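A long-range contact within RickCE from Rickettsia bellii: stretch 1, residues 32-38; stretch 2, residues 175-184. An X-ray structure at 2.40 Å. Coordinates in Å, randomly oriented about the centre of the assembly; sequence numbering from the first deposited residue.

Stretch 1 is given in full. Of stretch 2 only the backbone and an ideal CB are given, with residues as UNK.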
# COMPACT_ATOMS: atom_id res chain seq x y z
N ALA A 32 5.58 -6.23 0.92
CA ALA A 32 4.43 -5.47 0.47
C ALA A 32 4.46 -5.07 -0.99
O ALA A 32 5.49 -4.64 -1.50
CB ALA A 32 4.23 -4.22 1.34
N ILE A 33 3.32 -5.23 -1.64
CA ILE A 33 3.07 -4.54 -2.89
C ILE A 33 2.62 -3.13 -2.54
O ILE A 33 1.75 -2.95 -1.70
CB ILE A 33 1.99 -5.24 -3.69
CG1 ILE A 33 2.59 -6.46 -4.41
CG2 ILE A 33 1.33 -4.27 -4.68
CD1 ILE A 33 1.52 -7.37 -5.02
N THR A 34 3.24 -2.14 -3.17
CA THR A 34 2.92 -0.74 -2.86
C THR A 34 2.54 0.05 -4.11
O THR A 34 3.19 -0.04 -5.15
CB THR A 34 4.09 -0.03 -2.13
OG1 THR A 34 5.21 0.07 -3.00
CG2 THR A 34 4.52 -0.82 -0.90
N PHE A 35 1.48 0.82 -4.00
CA PHE A 35 1.07 1.68 -5.09
C PHE A 35 1.20 3.12 -4.65
O PHE A 35 0.96 3.46 -3.48
CB PHE A 35 -0.39 1.45 -5.44
CG PHE A 35 -0.69 0.09 -5.97
CD1 PHE A 35 -0.32 -0.26 -7.26
CD2 PHE A 35 -1.39 -0.83 -5.20
CE1 PHE A 35 -0.62 -1.51 -7.77
CE2 PHE A 35 -1.68 -2.08 -5.71
CZ PHE A 35 -1.29 -2.42 -6.99
N ARG A 36 1.57 3.98 -5.59
CA ARG A 36 1.46 5.39 -5.36
C ARG A 36 -0.03 5.71 -5.42
O ARG A 36 -0.79 4.97 -6.03
CB ARG A 36 2.25 6.15 -6.42
CG ARG A 36 3.77 5.93 -6.32
CD ARG A 36 4.40 5.79 -7.71
NE ARG A 36 3.64 6.59 -8.67
CZ ARG A 36 3.16 6.15 -9.82
NH1 ARG A 36 2.47 6.99 -10.57
NH2 ARG A 36 3.36 4.90 -10.23
N ASN A 37 -0.44 6.78 -4.75
CA ASN A 37 -1.83 7.25 -4.82
C ASN A 37 -2.00 8.43 -5.77
O ASN A 37 -3.11 8.75 -6.18
CB ASN A 37 -2.40 7.57 -3.43
CG ASN A 37 -1.35 8.13 -2.48
OD1 ASN A 37 -0.23 8.45 -2.88
ND2 ASN A 37 -1.71 8.23 -1.20
N THR A 38 -0.89 9.07 -6.12
CA THR A 38 -0.91 10.12 -7.14
C THR A 38 -0.50 9.59 -8.50
O THR A 38 0.41 8.80 -8.63
CB THR A 38 -0.01 11.31 -6.77
OG1 THR A 38 1.32 10.85 -6.50
CG2 THR A 38 -0.55 12.02 -5.55
N UNK A 175 -10.48 0.12 -5.67
CA UNK A 175 -10.02 1.37 -5.11
C UNK A 175 -8.96 2.09 -5.97
O UNK A 175 -7.96 1.49 -6.39
CB UNK A 175 -9.46 1.11 -3.71
N UNK A 176 -9.19 3.37 -6.21
CA UNK A 176 -8.21 4.24 -6.88
C UNK A 176 -7.86 3.79 -8.31
O UNK A 176 -6.69 3.53 -8.64
CB UNK A 176 -6.93 4.30 -6.04
N UNK A 177 -8.89 3.69 -9.16
CA UNK A 177 -8.72 3.40 -10.57
C UNK A 177 -8.35 1.98 -10.98
O UNK A 177 -7.78 1.76 -12.05
CB UNK A 177 -7.64 4.34 -11.11
N UNK A 178 -8.66 1.01 -10.12
CA UNK A 178 -8.46 -0.39 -10.45
C UNK A 178 -6.98 -0.73 -10.59
O UNK A 178 -6.60 -1.67 -11.29
CB UNK A 178 -9.20 -0.74 -11.74
N UNK A 179 -6.15 0.04 -9.90
CA UNK A 179 -4.72 -0.19 -9.96
C UNK A 179 -4.31 -1.63 -9.62
O UNK A 179 -3.51 -2.23 -10.33
CB UNK A 179 -4.02 0.78 -9.01
N UNK A 180 -4.89 -2.21 -8.58
CA UNK A 180 -4.54 -3.59 -8.20
C UNK A 180 -5.04 -4.67 -9.21
O UNK A 180 -4.27 -5.54 -9.64
CB UNK A 180 -5.12 -3.89 -6.82
N UNK A 181 -6.32 -4.61 -9.59
CA UNK A 181 -6.75 -5.54 -10.64
C UNK A 181 -5.97 -5.36 -11.93
O UNK A 181 -5.75 -6.36 -12.61
CB UNK A 181 -8.24 -5.36 -10.92
N UNK A 182 -5.55 -4.14 -12.26
CA UNK A 182 -4.69 -3.92 -13.42
C UNK A 182 -3.34 -4.63 -13.24
O UNK A 182 -2.77 -5.15 -14.20
CB UNK A 182 -4.48 -2.42 -13.65
N UNK A 183 -2.83 -4.63 -12.01
CA UNK A 183 -1.56 -5.30 -11.75
C UNK A 183 -1.74 -6.80 -11.88
O UNK A 183 -0.94 -7.48 -12.52
CB UNK A 183 -1.02 -4.94 -10.36
N UNK A 184 -2.81 -7.32 -11.29
CA UNK A 184 -3.06 -8.76 -11.30
C UNK A 184 -3.16 -9.25 -12.73
O UNK A 184 -2.53 -10.24 -13.11
CB UNK A 184 -4.33 -9.10 -10.53

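Stretch 1 runs past the helix of stretch 2 with Ile33 and Phe35 turned toward it, so the Phe35 ring is the natural landmark for judging each position.

Position 175 has its CB sideways to stretch 1 and nothing of that stretch within 5.5 Å. Many side chains would be tolerated, and the contact makes no choice among them. The residue is Tyr175, with chi1 in t; its side chain makes no contact with stretch 1.

At position 176 the CB points toward stretch 1, near the polar loop at Arg36 and Asn37, but still without a close neighbour. The space suits a short or medium polar side chain, and phi/psi of 62/58 is a left-handed conformation that glycine, asparagine and aspartate adopt more readily than most. It is Asp176. Its OD2 lies 3.6 Å from the backbone O of Asn37, two oxygens that cannot bond without a hydrogen between them; the value of the carboxylate becomes clear at 179.

Positions 177 and 178 are out of reach of stretch 1, and both have positive phi. At 177, phi of 74 by itself favours glycine, and Gly177 is found. At 178, phi of 66 would also suit glycine or asparagine, yet the residue is Gln178, whose OE1 accepts a hydrogen bond from the side chain at 182.

Position 179 matters most. Its CB points toward stretch 1, and the ideal CB is 4.2 Å from Phe35 CD1. To the side of the ring, past Phe35 CB, lies the backbone O of Arg36, an acceptor. A leucine or methionine could cover the ring, but a long chain with a terminal donor could both cover it and reach the oxygen; lysine or arginine would qualify. The residue is Lys179. Its CG sits over one face of the Phe35 ring, 3.9 Å from the centroid and only 11° off the normal, a CH-pi contact. The chain then continues extended, with chi2 to chi4 all t, and its CE comes within 3.3 Å of Phe35 CB. At its tip NZ donates to Arg36 O at 3.3 Å and forms a salt bridge with Asp176 OD2 at 2.6 Å, so the carboxylate helps to hold the ammonium beside the loop.

At position 180 the CB is sideways, but its ideal place is 4.0 Å from Phe35 CE2, so an apolar residue fits. Leu180 packs its CB 3.9 Å from Phe35 CE2, and its CA is 3.7 Å from Phe35 CZ.

Position 181 points away. Its N has no bond to the preceding turn, so a proline, lacking an N-H, forfeits no hydrogen bond there, and Pro181 is found. Position 182 is sideways and free of contact, suiting a polar residue; Lys182 leads away, its NZ donating a hydrogen bond to Gln178 OE1 at 3.2 Å.

Position 183 faces the ring tip, its ideal CB 4.2 Å from Phe35 CZ, with Ile33 beyond. A branched apolar chain can touch both: Leu183 CD2 lies 3.8 Å from Phe35 CZ and 4.0 Å from Ile33 CG2. Position 184 is out of reach, so stretch 1 would allow any helix-compatible side chain; the residue is Ile184.

Stretch 2 (175-184) YDGQKLPKLI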
# COMPACT_ATOMS: atom_id res chain seq x y z
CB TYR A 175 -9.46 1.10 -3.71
CG TYR A 175 -9.05 2.36 -3.03
CD1 TYR A 175 -10.00 3.19 -2.46
CD2 TYR A 175 -7.72 2.73 -2.98
CE1 TYR A 175 -9.64 4.35 -1.83
CE2 TYR A 175 -7.34 3.89 -2.37
CZ TYR A 175 -8.31 4.70 -1.79
OH TYR A 175 -7.94 5.87 -1.17
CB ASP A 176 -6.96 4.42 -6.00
CG ASP A 176 -6.09 5.59 -6.46
OD1 ASP A 176 -6.67 6.54 -7.04
OD2 ASP A 176 -4.84 5.54 -6.27
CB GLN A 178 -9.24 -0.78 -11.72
CG GLN A 178 -10.75 -0.71 -11.50
CD GLN A 178 -11.55 -0.79 -12.79
OE1 GLN A 178 -11.21 -1.55 -13.69
NE2 GLN A 178 -12.61 -0.00 -12.88
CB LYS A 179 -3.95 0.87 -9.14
CG LYS A 179 -4.11 0.88 -7.63
CD LYS A 179 -3.56 2.21 -7.06
CE LYS A 179 -3.63 2.29 -5.56
NZ LYS A 179 -3.61 3.66 -4.98
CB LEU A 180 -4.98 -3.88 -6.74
CG LEU A 180 -4.86 -5.32 -6.23
CD1 LEU A 180 -3.43 -5.85 -6.39
CD2 LEU A 180 -5.30 -5.41 -4.78
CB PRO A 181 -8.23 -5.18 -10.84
CG PRO A 181 -8.66 -4.75 -9.49
CD PRO A 181 -7.47 -3.98 -8.93
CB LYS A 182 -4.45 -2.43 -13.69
CG LYS A 182 -5.67 -1.64 -14.17
CD LYS A 182 -6.66 -2.50 -14.95
CE LYS A 182 -7.96 -1.75 -15.26
NZ LYS A 182 -9.04 -2.66 -15.76
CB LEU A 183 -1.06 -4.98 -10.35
CG LEU A 183 0.20 -5.74 -9.92
CD1 LEU A 183 1.41 -5.36 -10.80
CD2 LEU A 183 0.49 -5.46 -8.45
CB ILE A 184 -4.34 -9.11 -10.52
CG1 ILE A 184 -4.16 -8.84 -9.02
CG2 ILE A 184 -4.74 -10.56 -10.77
CD1 ILE A 184 -5.42 -9.05 -8.19
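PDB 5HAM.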